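Fibronectin-binding protein BBK32 (Borrelia burgdorferi, PDB 6N1L) probably binds the complement protease C1r through this helical domain and so inhibits the classical pathway of complement, besides binding fibronectin. Local coordinates at residues Y9-V20 with V82-Y92. Sequence-based numbering, arbitrary orientation.
Sequences YQSYLEGVKYNV and VSVKTAANFVY
The phenol of Y9 reaches across from one helix to the loop that follows another, where its OH accepts the backbone N-H of V91 (OH to N 2.9 Å, N-H...O angle 162°), the donor lying in the plane of the ring. With CG anti to the backbone N (chi1 -162°), the ring extends toward that loop. The same OH is also hydrogen-bonded to D95, early in helix 93-117, so one hydroxyl ties the N-terminal helix to both the loop and the helix beyond it. Y92 adds a second contact: its edge is turned toward the face of Y9 in an offset T-shaped pair, ring centroids 5.3 Å apart, while V91 CG2 lies over the centre of the Y92 ring. F90 meets Y9 obliquely, closing an aromatic cluster at this end of the molecule.

In this antiparallel helical bundle, helix 9-44 packs against the end of helix 66-87 and the loop leading to helix 93-117. Here the axes of 9-20 and 82-87 run 8.7 Å apart at 164°, and a type I beta turn spans A87 to F90. F90 tucks inward, its CZ 3.7 Å from V16 CG2, with L13 CD2 and Y12 CB also against the ring. On the more exposed flank N89 lies over one face of Y12: CB makes a CH-pi contact and the amide stacks nearly parallel to the ring. A bond from N89 ND2 to T86 O steadies that amide. Further along, T86 CG2 packs against Y12 O and V16 CG2. N19 spends its ND2 on G15 O within its own helix; V82 CG1 packs against the CG, OD1 and ND2 of that amide, and N19 CB sits 3.2 Å from S83 OG, a hydroxyl hydrogen-bonded to Y79 O.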
loop_
_atom_site.group_PDB
_atom_site.type_symbol
_atom_site.label_atom_id
_atom_site.label_comp_id
_atom_site.label_asym_id
_atom_site.label_seq_id
_atom_site.Cartn_x
_atom_site.Cartn_y
_atom_site.Cartn_z
ATOM N N TYR A 9 22.767 7.286 -16.170
ATOM C CA TYR A 9 22.390 7.537 -14.783
ATOM C C TYR A 9 21.014 8.174 -14.693
ATOM O O TYR A 9 20.302 7.977 -13.700
ATOM C CB TYR A 9 23.430 8.436 -14.122
ATOM C CG TYR A 9 23.424 8.448 -12.611
ATOM C CD1 TYR A 9 22.758 9.447 -11.904
ATOM C CD2 TYR A 9 24.125 7.486 -11.885
ATOM C CE1 TYR A 9 22.776 9.476 -10.508
ATOM C CE2 TYR A 9 24.144 7.504 -10.494
ATOM C CZ TYR A 9 23.467 8.500 -9.812
ATOM O OH TYR A 9 23.490 8.521 -8.435
ATOM N N GLN A 10 20.630 8.947 -15.713
ATOM C CA GLN A 10 19.286 9.512 -15.756
ATOM C C GLN A 10 18.232 8.418 -15.811
ATOM O O GLN A 10 17.179 8.530 -15.169
ATOM C CB GLN A 10 19.144 10.445 -16.958
ATOM C CG GLN A 10 19.218 11.914 -16.601
ATOM C CD GLN A 10 18.314 12.271 -15.438
ATOM O OE1 GLN A 10 17.122 11.949 -15.439
ATOM N NE2 GLN A 10 18.877 12.935 -14.431
ATOM N N SER A 11 18.491 7.350 -16.570
ATOM C CA SER A 11 17.505 6.281 -16.676
ATOM C C SER A 11 17.317 5.555 -15.347
ATOM O O SER A 11 16.235 5.015 -15.087
ATOM C CB SER A 11 17.901 5.300 -17.779
ATOM O OG SER A 11 18.780 4.298 -17.306
ATOM N N TYR A 12 18.350 5.526 -14.500
ATOM C CA TYR A 12 18.174 5.023 -13.139
ATOM C C TYR A 12 17.226 5.916 -12.349
ATOM O O TYR A 12 16.294 5.430 -11.696
ATOM C CB TYR A 12 19.523 4.926 -12.424
ATOM C CG TYR A 12 20.515 3.973 -13.058
ATOM C CD1 TYR A 12 20.110 2.750 -13.571
ATOM C CD2 TYR A 12 21.868 4.303 -13.135
ATOM C CE1 TYR A 12 21.021 1.878 -14.148
ATOM C CE2 TYR A 12 22.785 3.439 -13.715
ATOM C CZ TYR A 12 22.356 2.228 -14.217
ATOM O OH TYR A 12 23.263 1.362 -14.792
ATOM N N LEU A 13 17.457 7.231 -12.391
ATOM C CA LEU A 13 16.596 8.158 -11.665
ATOM C C LEU A 13 15.161 8.096 -12.181
ATOM O O LEU A 13 14.207 8.147 -11.394
ATOM C CB LEU A 13 17.155 9.577 -11.770
ATOM C CG LEU A 13 18.481 9.829 -11.043
ATOM C CD1 LEU A 13 19.199 11.038 -11.621
ATOM C CD2 LEU A 13 18.253 10.000 -9.549
ATOM N N GLU A 14 14.994 7.960 -13.499
ATOM C CA GLU A 14 13.662 7.832 -14.084
ATOM C C GLU A 14 12.989 6.538 -13.642
ATOM O O GLU A 14 11.803 6.529 -13.287
ATOM C CB GLU A 14 13.754 7.888 -15.610
ATOM C CG GLU A 14 14.054 9.269 -16.175
ATOM C CD GLU A 14 13.421 10.383 -15.360
ATOM O OE1 GLU A 14 14.136 10.997 -14.539
ATOM O OE2 GLU A 14 12.210 10.643 -15.543
ATOM N N GLY A 15 13.728 5.427 -13.687
ATOM C CA GLY A 15 13.177 4.154 -13.249
ATOM C C GLY A 15 12.732 4.172 -11.796
ATOM O O GLY A 15 11.678 3.632 -11.455
ATOM N N VAL A 16 13.520 4.798 -10.919
ATOM C CA VAL A 16 13.122 4.854 -9.514
ATOM C C VAL A 16 11.893 5.739 -9.346
ATOM O O VAL A 16 10.944 5.386 -8.631
ATOM C CB VAL A 16 14.304 5.322 -8.648
ATOM C CG1 VAL A 16 13.823 5.778 -7.278
ATOM C CG2 VAL A 16 15.325 4.195 -8.524
ATOM N N LYS A 17 11.863 6.877 -10.046
ATOM C CA LYS A 17 10.714 7.771 -9.956
ATOM C C LYS A 17 9.436 7.078 -10.417
ATOM O O LYS A 17 8.383 7.215 -9.780
ATOM C CB LYS A 17 10.969 9.036 -10.776
ATOM C CG LYS A 17 9.807 10.017 -10.763
ATOM C CD LYS A 17 9.739 10.828 -12.048
ATOM C CE LYS A 17 8.316 11.298 -12.326
ATOM N NZ LYS A 17 7.966 11.123 -13.761
ATOM N N TYR A 18 9.509 6.308 -11.503
ATOM C CA TYR A 18 8.320 5.621 -11.993
ATOM C C TYR A 18 7.826 4.590 -10.986
ATOM O O TYR A 18 6.622 4.500 -10.706
ATOM C CB TYR A 18 8.600 4.940 -13.331
ATOM C CG TYR A 18 7.473 4.019 -13.730
ATOM C CD1 TYR A 18 6.298 4.531 -14.272
ATOM C CD2 TYR A 18 7.569 2.643 -13.549
ATOM C CE1 TYR A 18 5.250 3.701 -14.624
ATOM C CE2 TYR A 18 6.521 1.802 -13.903
ATOM C CZ TYR A 18 5.368 2.337 -14.442
ATOM O OH TYR A 18 4.320 1.508 -14.795
ATOM N N ASN A 19 8.742 3.786 -10.446
ATOM C CA ASN A 19 8.313 2.705 -9.567
ATOM C C ASN A 19 7.853 3.230 -8.213
ATOM O O ASN A 19 6.928 2.662 -7.616
ATOM C CB ASN A 19 9.432 1.676 -9.420
ATOM C CG ASN A 19 9.553 0.779 -10.640
ATOM O OD1 ASN A 19 8.890 -0.256 -10.732
ATOM N ND2 ASN A 19 10.394 1.179 -11.594
ATOM N N VAL A 20 8.463 4.313 -7.719
ATOM C CA VAL A 20 7.991 4.916 -6.477
ATOM C C VAL A 20 6.597 5.511 -6.674
ATOM O O VAL A 20 5.702 5.341 -5.830
ATOM C CB VAL A 20 9.001 5.964 -5.977
ATOM C CG1 VAL A 20 8.427 6.740 -4.805
ATOM C CG2 VAL A 20 10.300 5.273 -5.569
ATOM N N VAL A 82 11.925 -3.291 -7.224
ATOM C CA VAL A 82 12.539 -2.745 -8.435
ATOM C C VAL A 82 13.201 -1.401 -8.138
ATOM O O VAL A 82 14.291 -1.100 -8.653
ATOM C CB VAL A 82 11.493 -2.612 -9.555
ATOM C CG1 VAL A 82 12.077 -1.864 -10.766
ATOM C CG2 VAL A 82 10.975 -3.978 -9.958
ATOM N N SER A 83 12.543 -0.567 -7.326
ATOM C CA SER A 83 13.119 0.720 -6.950
ATOM C C SER A 83 14.461 0.527 -6.263
ATOM O O SER A 83 15.433 1.229 -6.576
ATOM C CB SER A 83 12.168 1.479 -6.022
ATOM O OG SER A 83 11.095 2.042 -6.763
ATOM N N VAL A 84 14.536 -0.438 -5.340
ATOM C CA VAL A 84 15.756 -0.672 -4.573
ATOM C C VAL A 84 16.859 -1.205 -5.482
ATOM O O VAL A 84 18.008 -0.754 -5.420
ATOM C CB VAL A 84 15.477 -1.627 -3.397
ATOM C CG1 VAL A 84 16.777 -2.129 -2.775
ATOM C CG2 VAL A 84 14.610 -0.928 -2.347
ATOM N N LYS A 85 16.520 -2.164 -6.353
ATOM C CA LYS A 85 17.527 -2.696 -7.269
ATOM C C LYS A 85 18.106 -1.594 -8.151
ATOM O O LYS A 85 19.332 -1.520 -8.355
ATOM C CB LYS A 85 16.918 -3.813 -8.126
ATOM C CG LYS A 85 16.738 -5.128 -7.378
ATOM C CD LYS A 85 15.655 -6.024 -8.001
ATOM C CE LYS A 85 14.758 -6.635 -6.911
ATOM N NZ LYS A 85 14.531 -8.105 -7.075
ATOM N N THR A 86 17.240 -0.719 -8.665
ATOM C CA THR A 86 17.694 0.376 -9.515
ATOM C C THR A 86 18.471 1.408 -8.711
ATOM O O THR A 86 19.535 1.876 -9.144
ATOM C CB THR A 86 16.500 1.024 -10.210
ATOM O OG1 THR A 86 15.803 0.035 -10.969
ATOM C CG2 THR A 86 16.968 2.126 -11.165
ATOM N N ALA A 87 17.982 1.755 -7.519
ATOM C CA ALA A 87 18.672 2.753 -6.709
ATOM C C ALA A 87 20.022 2.275 -6.191
ATOM O O ALA A 87 20.818 3.104 -5.729
ATOM C CB ALA A 87 17.801 3.179 -5.525
ATOM N N ALA A 88 20.297 0.969 -6.219
ATOM C CA ALA A 88 21.605 0.511 -5.770
ATOM C C ALA A 88 22.727 0.997 -6.681
ATOM O O ALA A 88 23.894 0.886 -6.292
ATOM C CB ALA A 88 21.644 -1.015 -5.677
ATOM N N ASN A 89 22.395 1.530 -7.861
ATOM C CA ASN A 89 23.361 2.153 -8.762
ATOM C C ASN A 89 23.644 3.612 -8.411
ATOM O O ASN A 89 24.569 4.207 -8.986
ATOM C CB ASN A 89 22.862 2.056 -10.215
ATOM C CG ASN A 89 22.768 0.616 -10.708
ATOM O OD1 ASN A 89 23.782 -0.037 -10.965
ATOM N ND2 ASN A 89 21.547 0.115 -10.831
ATOM N N PHE A 90 22.883 4.205 -7.491
ATOM C CA PHE A 90 23.096 5.602 -7.122
ATOM C C PHE A 90 24.417 5.768 -6.376
ATOM O O PHE A 90 24.803 4.928 -5.553
ATOM C CB PHE A 90 21.936 6.109 -6.252
ATOM C CG PHE A 90 20.613 6.242 -6.989
ATOM C CD1 PHE A 90 20.557 6.246 -8.373
ATOM C CD2 PHE A 90 19.416 6.357 -6.271
ATOM C CE1 PHE A 90 19.346 6.370 -9.034
ATOM C CE2 PHE A 90 18.208 6.483 -6.930
ATOM C CZ PHE A 90 18.173 6.488 -8.312
ATOM N N VAL A 91 25.124 6.873 -6.656
ATOM C CA VAL A 91 26.431 7.105 -6.080
ATOM C C VAL A 91 26.553 8.420 -5.313
ATOM O O VAL A 91 27.468 8.553 -4.486
ATOM C CB VAL A 91 27.537 7.035 -7.158
ATOM C CG1 VAL A 91 27.605 5.639 -7.749
ATOM C CG2 VAL A 91 27.281 8.071 -8.235
ATOM N N TYR A 92 25.681 9.402 -5.553
ATOM C CA TYR A 92 25.817 10.716 -4.939
ATOM C C TYR A 92 25.110 10.768 -3.585
ATOM O O TYR A 92 24.395 9.848 -3.186
ATOM C CB TYR A 92 25.292 11.795 -5.889
ATOM C CG TYR A 92 25.974 11.739 -7.233
ATOM C CD1 TYR A 92 27.313 12.095 -7.373
ATOM C CD2 TYR A 92 25.299 11.290 -8.354
ATOM C CE1 TYR A 92 27.947 12.027 -8.599
ATOM C CE2 TYR A 92 25.926 11.217 -9.585
ATOM C CZ TYR A 92 27.251 11.589 -9.699
ATOM O OH TYR A 92 27.869 11.513 -10.921
#